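Local coordinates for hypothetical protein TTHA1606 (Thermus thermophilus, PDB 2YYB) that is of unknown function but belongs to the GTP cyclohydrolase I type 2/NIF3 family and probably binds divalent metal ions, at residues R51-E55 against E56-F60; Y94-H97 against L98-A102. All coordinates share one frame; numbering follows the deposited sequence.

How the contacts relate
Contact 1 (residues 51-60) lies toward the periphery of the chain, where helix 47-55 ends and turns into strand 60-63; contact 2 (residues 94-102) is buried near its centre, where strand 92-95 gives way to helix 98-102. Their centres are 21 Å apart, yet the two strands run parallel and adjacent in the same mixed sheet, and Phe-60 CE2 packs 3.6 Å from Tyr-94 CB. Both are local junctions between a helix and a strand, held largely by backbone bonds. In contact 1 these finish a helix, with glutamates on the outside and a small apolar touch within; in contact 2 they start one, beside histidine and aspartate side chains at the predicted metal site.

Contact 1 (R51-E55 against E56-F60); sequences RKALE and EEVDF
Ala-53 and Val-58 meet on the inner side of the turn that ends helix 47-55, with the methyl CB of Ala-53 lying 3.9 Å from Val-58 CB. The valine comes in by one branch. CG2 stands beside its own backbone N and leans over the Ala-53 backbone, 3.8 Å from Ala-53 CA, while CG1 is anti to that N (chi1 174°) and takes no part in the touch. Next to this apolar pair the backbone closes a Schellman motif. Val-58 N gives a nearly straight bond to Ala-53 O, 2.8 Å long with an angle of 175° at the hydrogen, and Glu-57 N makes a weak one to Leu-54 O. Glu-57, the C-prime residue, has positive phi, and this swings the chain out of the helix and brings Val-58 back alongside Ala-53.

One step earlier, Glu-56 N still bonds in the helical manner to Lys-52 O at 2.9 Å. The Glu-56 side chain folds along the same carbonyl: CG sits beside its own backbone N (chi1 -65°), which lays that methylene 3.3 Å from Lys-52 O. The exposed Glu-55 chain leads away from the turn, its OE2 6.6 Å from Glu-56 OE1, a separation at which the two like charges probably disturb each other little.

Val-58 and Glu-56 both rest on strand 233-235, and Lys-52 NZ reaches the carbonyl of Asp-237 just past it. Ala-53 also touches Ile-91, while Leu-54 packs against Gln-88 of helix 77-88. From this turn the chain runs straight into strand 60-63, whose first residue, Phe-60, lies against helix 3-13.

Contact 2 (Y94-H97 against L98-A102); sequences YAAH and LPLDA
The N-terminus of helix 98-102 follows strand 92-95 almost at once, and His-97, at the N-cap position, makes the corner between them. Its carbonyl faces the first turn: Asp-101 N bonds to His-97 O at 3.1 Å, and Leu-100 N makes a weak bond to the same oxygen. The position of that oxygen is less certain than most, so the exact lengths deserve caution. Ahead of the corner, Ala-96 packs against the helix, its CB 3.7 Å from Leu-100 CB, and Leu-100 CB also lies 3.3 Å from Ala-96 O.

The His-97 imidazole extends with CG anti to the backbone N (chi1 -168°), which carries the ring past the amide of Leu-98. Leu-98 CG sits over one ring face, 4.3 Å above the plane and displaced toward the rim. The ring and the Asp-101 carboxylate run side by side in the same direction, their planes turned 50° apart, with CD2 of His-97 4.1 Å from Asp-101 OD1. This packing lies beside a predicted metal site: Asp-101 is predicted to bind a divalent cation together with His-65, His-210 and Glu-214, and His-64, predicted to bind a second cation, makes a weak hydrogen bond to Asp-101 OD1 and meets the His-97 ring edge-to-face.

The polar grip on His-97 comes from Asp-22, which takes ND1 on one carboxylate oxygen and Leu-98 N on the other; this is consistent with a restrained ring rotation and ties the helix start to the same carboxylate. With an alanine here, Asp-22 OD2 is likely to lose the ND1 bond, and a gap would probably open beside Leu-98 and His-64. Pro-99, in the first turn of the helix, rests on Asn-26.

Contact 1 (R51-E55 against E56-F60)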
ATOM      1  N   ARG A  51     -39.001  -7.227   5.140  1.00 32.61           N
ATOM      2  CA  ARG A  51     -40.426  -7.104   5.442  1.00 34.85           C
ATOM      3  C   ARG A  51     -41.094  -8.477   5.273  1.00 36.34           C
ATOM      4  O   ARG A  51     -41.960  -8.852   6.069  1.00 34.90           O
ATOM      5  CB  ARG A  51     -41.108  -6.089   4.510  1.00 35.49           C
ATOM      6  CG  ARG A  51     -40.887  -4.626   4.876  1.00 38.59           C
ATOM      7  CD  ARG A  51     -41.693  -4.234   6.110  1.00 41.04           C
ATOM      8  NE  ARG A  51     -41.020  -3.223   6.927  1.00 43.65           N
ATOM      9  CZ  ARG A  51     -41.439  -2.839   8.133  1.00 45.23           C
ATOM     10  NH1 ARG A  51     -42.538  -3.379   8.657  1.00 45.58           N
ATOM     11  NH2 ARG A  51     -40.753  -1.938   8.830  1.00 43.23           N
ATOM     12  N   LYS A  52     -40.688  -9.212   4.235  1.00 37.44           N
ATOM     13  CA  LYS A  52     -41.227 -10.546   3.989  1.00 39.78           C
ATOM     14  C   LYS A  52     -40.827 -11.490   5.115  1.00 40.06           C
ATOM     15  O   LYS A  52     -41.623 -12.326   5.535  1.00 41.17           O
ATOM     16  CB  LYS A  52     -40.720 -11.137   2.667  1.00 41.08           C
ATOM     17  CG  LYS A  52     -41.256 -10.502   1.402  1.00 41.15           C
ATOM     18  CD  LYS A  52     -41.178 -11.529   0.279  1.00 45.06           C
ATOM     19  CE  LYS A  52     -41.472 -10.941  -1.092  1.00 46.32           C
ATOM     20  NZ  LYS A  52     -40.340 -10.077  -1.553  1.00 47.98           N
ATOM     21  N   ALA A  53     -39.592 -11.371   5.596  1.00 39.46           N
ATOM     22  CA  ALA A  53     -39.141 -12.228   6.689  1.00 38.72           C
ATOM     23  C   ALA A  53     -39.992 -11.921   7.918  1.00 38.90           C
ATOM     24  O   ALA A  53     -40.323 -12.810   8.698  1.00 38.36           O
ATOM     25  CB  ALA A  53     -37.676 -11.987   6.992  1.00 36.09           C
ATOM     26  N   LEU A  54     -40.340 -10.652   8.073  1.00 38.91           N
ATOM     27  CA  LEU A  54     -41.163 -10.208   9.178  1.00 39.63           C
ATOM     28  C   LEU A  54     -42.568 -10.815   9.064  1.00 41.74           C
ATOM     29  O   LEU A  54     -43.154 -11.240  10.070  1.00 43.02           O
ATOM     30  CB  LEU A  54     -41.271  -8.679   9.176  1.00 37.40           C
ATOM     31  CG  LEU A  54     -41.996  -8.062  10.374  1.00 35.35           C
ATOM     32  CD1 LEU A  54     -41.167  -8.301  11.597  1.00 36.36           C
ATOM     33  CD2 LEU A  54     -42.207  -6.580  10.194  1.00 34.79           C
ATOM     34  N   GLU A  55     -43.095 -10.860   7.842  1.00 42.76           N
ATOM     35  CA  GLU A  55     -44.432 -11.385   7.588  1.00 45.26           C
ATOM     36  C   GLU A  55     -44.515 -12.893   7.785  1.00 44.85           C
ATOM     37  O   GLU A  55     -45.526 -13.413   8.251  1.00 45.27           O
ATOM     38  CB  GLU A  55     -44.874 -11.031   6.163  1.00 48.80           C
ATOM     39  CG  GLU A  55     -46.300 -11.470   5.814  1.00 56.13           C
ATOM     40  CD  GLU A  55     -47.390 -10.514   6.336  1.00 61.40           C
ATOM     41  OE1 GLU A  55     -47.365 -10.150   7.547  1.00 63.08           O
ATOM     42  OE2 GLU A  55     -48.284 -10.136   5.527  1.00 62.33           O
ATOM     43  N   GLU A  56     -43.442 -13.583   7.425  1.00 44.34           N
ATOM     44  CA  GLU A  56     -43.341 -15.032   7.537  1.00 43.54           C
ATOM     45  C   GLU A  56     -42.800 -15.448   8.903  1.00 42.88           C
ATOM     46  O   GLU A  56     -42.447 -16.611   9.113  1.00 43.11           O
ATOM     47  CB  GLU A  56     -42.396 -15.565   6.445  1.00 46.66           C
ATOM     48  CG  GLU A  56     -42.883 -15.369   5.013  1.00 51.00           C
ATOM     49  CD  GLU A  56     -44.103 -16.222   4.700  1.00 56.18           C
ATOM     50  OE1 GLU A  56     -45.051 -15.696   4.056  1.00 57.80           O
ATOM     51  OE2 GLU A  56     -44.113 -17.421   5.101  1.00 57.33           O
ATOM     52  N   GLU A  57     -42.711 -14.495   9.824  1.00 41.31           N
ATOM     53  CA  GLU A  57     -42.185 -14.763  11.160  1.00 40.71           C
ATOM     54  C   GLU A  57     -40.839 -15.508  11.154  1.00 39.86           C
ATOM     55  O   GLU A  57     -40.643 -16.483  11.889  1.00 40.78           O
ATOM     56  CB  GLU A  57     -43.222 -15.532  12.000  1.00 41.48           C
ATOM     57  CG  GLU A  57     -44.528 -14.752  12.212  1.00 44.72           C
ATOM     58  CD  GLU A  57     -45.561 -15.497  13.044  1.00 47.32           C
ATOM     59  OE1 GLU A  57     -45.403 -15.566  14.288  1.00 48.67           O
ATOM     60  OE2 GLU A  57     -46.531 -16.020  12.451  1.00 47.37           O
ATOM     61  N   VAL A  58     -39.903 -15.045  10.327  1.00 37.65           N
ATOM     62  CA  VAL A  58     -38.590 -15.669  10.275  1.00 35.94           C
ATOM     63  C   VAL A  58     -37.790 -15.186  11.477  1.00 35.90           C
ATOM     64  O   VAL A  58     -37.870 -14.011  11.835  1.00 37.11           O
ATOM     65  CB  VAL A  58     -37.832 -15.285   8.980  1.00 34.24           C
ATOM     66  CG1 VAL A  58     -36.412 -15.831   9.022  1.00 32.06           C
ATOM     67  CG2 VAL A  58     -38.544 -15.845   7.787  1.00 33.10           C
ATOM     68  N   ASP A  59     -37.025 -16.080  12.102  1.00 35.34           N
ATOM     69  CA  ASP A  59     -36.200 -15.693  13.262  1.00 34.79           C
ATOM     70  C   ASP A  59     -34.728 -15.598  12.884  1.00 33.63           C
ATOM     71  O   ASP A  59     -33.965 -14.837  13.470  1.00 33.48           O
ATOM     72  CB  ASP A  59     -36.304 -16.725  14.402  1.00 34.72           C
ATOM     73  CG  ASP A  59     -37.686 -16.821  14.972  1.00 37.31           C
ATOM     74  OD1 ASP A  59     -38.284 -15.753  15.233  1.00 39.01           O
ATOM     75  OD2 ASP A  59     -38.174 -17.953  15.167  1.00 37.60           O
ATOM     76  N   PHE A  60     -34.338 -16.401  11.907  1.00 31.47           N
ATOM     77  CA  PHE A  60     -32.958 -16.472  11.483  1.00 31.12           C
ATOM     78  C   PHE A  60     -32.910 -16.402   9.966  1.00 31.73           C
ATOM     79  O   PHE A  60     -33.154 -17.402   9.285  1.00 33.23           O
ATOM     80  CB  PHE A  60     -32.371 -17.795  11.967  1.00 28.95           C
ATOM     81  CG  PHE A  60     -30.884 -17.824  12.002  1.00 26.73           C
ATOM     82  CD1 PHE A  60     -30.199 -17.454  13.154  1.00 24.22           C
ATOM     83  CD2 PHE A  60     -30.159 -18.232  10.884  1.00 23.96           C
ATOM     84  CE1 PHE A  60     -28.791 -17.493  13.186  1.00 25.04           C
ATOM     85  CE2 PHE A  60     -28.768 -18.271  10.914  1.00 21.79           C
ATOM     86  CZ  PHE A  60     -28.081 -17.901  12.062  1.00 22.86           C
TER

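Contact 2 (Y94-H97 against L98-A102)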
ATOM      1  N   TYR A  94     -27.798 -13.478   9.170  1.00 25.48           N
ATOM      2  CA  TYR A  94     -26.567 -14.247   8.986  1.00 27.29           C
ATOM      3  C   TYR A  94     -26.183 -14.182   7.493  1.00 30.03           C
ATOM      4  O   TYR A  94     -26.955 -14.600   6.608  1.00 31.95           O
ATOM      5  CB  TYR A  94     -26.779 -15.706   9.409  1.00 26.25           C
ATOM      6  CG  TYR A  94     -25.514 -16.531   9.392  1.00 27.30           C
ATOM      7  CD1 TYR A  94     -24.701 -16.601  10.511  1.00 29.59           C
ATOM      8  CD2 TYR A  94     -25.112 -17.208   8.247  1.00 28.39           C
ATOM      9  CE1 TYR A  94     -23.500 -17.335  10.499  1.00 33.44           C
ATOM     10  CE2 TYR A  94     -23.928 -17.942   8.213  1.00 31.51           C
ATOM     11  CZ  TYR A  94     -23.123 -18.007   9.346  1.00 33.49           C
ATOM     12  OH  TYR A  94     -21.970 -18.770   9.353  1.00 34.08           O
ATOM     13  N   ALA A  95     -24.997 -13.662   7.207  1.00 30.48           N
ATOM     14  CA  ALA A  95     -24.567 -13.535   5.822  1.00 32.92           C
ATOM     15  C   ALA A  95     -23.432 -14.509   5.482  1.00 34.41           C
ATOM     16  O   ALA A  95     -22.503 -14.702   6.276  1.00 34.74           O
ATOM     17  CB  ALA A  95     -24.143 -12.064   5.538  1.00 30.40           C
ATOM     18  N   ALA A  96     -23.527 -15.124   4.305  1.00 35.59           N
ATOM     19  CA  ALA A  96     -22.518 -16.080   3.827  1.00 38.59           C
ATOM     20  C   ALA A  96     -22.235 -15.795   2.349  1.00 40.15           C
ATOM     21  O   ALA A  96     -23.033 -16.148   1.479  1.00 38.16           O
ATOM     22  CB  ALA A  96     -23.017 -17.518   4.005  1.00 37.63           C
ATOM     23  N   HIS A  97     -21.091 -15.161   2.081  1.00 43.11           N
ATOM     24  CA  HIS A  97     -20.706 -14.787   0.722  1.00 44.79           C
ATOM     25  C   HIS A  97     -19.877 -15.842  -0.031  1.00 45.88           C
ATOM     26  O   HIS A  97     -20.424 -16.821  -0.557  1.00 43.47           O
ATOM     27  CB  HIS A  97     -19.927 -13.475   0.758  1.00 46.58           C
ATOM     28  CG  HIS A  97     -19.738 -12.850  -0.586  1.00 50.49           C
ATOM     29  ND1 HIS A  97     -18.839 -11.832  -0.809  1.00 51.93           N
ATOM     30  CD2 HIS A  97     -20.365 -13.066  -1.768  1.00 53.14           C
ATOM     31  CE1 HIS A  97     -18.921 -11.443  -2.069  1.00 54.24           C
ATOM     32  NE2 HIS A  97     -19.842 -12.176  -2.674  1.00 55.08           N
ATOM     33  N   LEU A  98     -18.562 -15.632  -0.089  1.00 45.75           N
ATOM     34  CA  LEU A  98     -17.695 -16.565  -0.796  1.00 46.75           C
ATOM     35  C   LEU A  98     -17.818 -18.000  -0.283  1.00 46.56           C
ATOM     36  O   LEU A  98     -17.913 -18.939  -1.070  1.00 46.03           O
ATOM     37  CB  LEU A  98     -16.227 -16.118  -0.714  1.00 46.75           C
ATOM     38  CG  LEU A  98     -15.818 -14.818  -1.427  1.00 49.11           C
ATOM     39  CD1 LEU A  98     -14.313 -14.621  -1.262  1.00 49.41           C
ATOM     40  CD2 LEU A  98     -16.185 -14.863  -2.901  1.00 48.27           C
ATOM     41  N   PRO A  99     -17.832 -18.187   1.047  1.00 45.76           N
ATOM     42  CA  PRO A  99     -17.940 -19.537   1.600  1.00 44.91           C
ATOM     43  C   PRO A  99     -19.193 -20.305   1.195  1.00 44.60           C
ATOM     44  O   PRO A  99     -19.163 -21.531   1.118  1.00 45.06           O
ATOM     45  CB  PRO A  99     -17.829 -19.300   3.103  1.00 43.82           C
ATOM     46  CG  PRO A  99     -18.376 -17.938   3.269  1.00 46.04           C
ATOM     47  CD  PRO A  99     -17.789 -17.184   2.120  1.00 46.31           C
ATOM     48  N   LEU A 100     -20.285 -19.594   0.927  1.00 43.65           N
ATOM     49  CA  LEU A 100     -21.521 -20.253   0.514  1.00 43.37           C
ATOM     50  C   LEU A 100     -21.385 -20.515  -0.975  1.00 44.12           C
ATOM     51  O   LEU A 100     -21.996 -21.432  -1.518  1.00 45.06           O
ATOM     52  CB  LEU A 100     -22.740 -19.352   0.754  1.00 42.51           C
ATOM     53  CG  LEU A 100     -24.103 -19.988   1.073  1.00 43.28           C
ATOM     54  CD1 LEU A 100     -25.223 -19.021   0.667  1.00 42.09           C
ATOM     55  CD2 LEU A 100     -24.274 -21.305   0.350  1.00 41.80           C
ATOM     56  N   ASP A 101     -20.590 -19.683  -1.640  1.00 44.88           N
ATOM     57  CA  ASP A 101     -20.359 -19.829  -3.069  1.00 45.21           C
ATOM     58  C   ASP A 101     -19.586 -21.142  -3.299  1.00 46.00           C
ATOM     59  O   ASP A 101     -20.017 -22.005  -4.073  1.00 47.28           O
ATOM     60  CB  ASP A 101     -19.577 -18.602  -3.608  1.00 44.60           C
ATOM     61  CG  ASP A 101     -20.490 -17.558  -4.270  1.00 45.88           C
ATOM     62  OD1 ASP A 101     -20.182 -16.346  -4.271  1.00 47.72           O
ATOM     63  OD2 ASP A 101     -21.538 -17.947  -4.812  1.00 50.20           O
ATOM     64  N   ALA A 102     -18.490 -21.313  -2.561  1.00 46.09           N
ATOM     65  CA  ALA A 102     -17.604 -22.469  -2.686  1.00 47.19           C
ATOM     66  C   ALA A 102     -17.995 -23.789  -2.048  1.00 48.78           C
ATOM     67  O   ALA A 102     -17.640 -24.844  -2.560  1.00 49.16           O
ATOM     68  CB  ALA A 102     -16.215 -22.092  -2.198  1.00 44.48           C
TER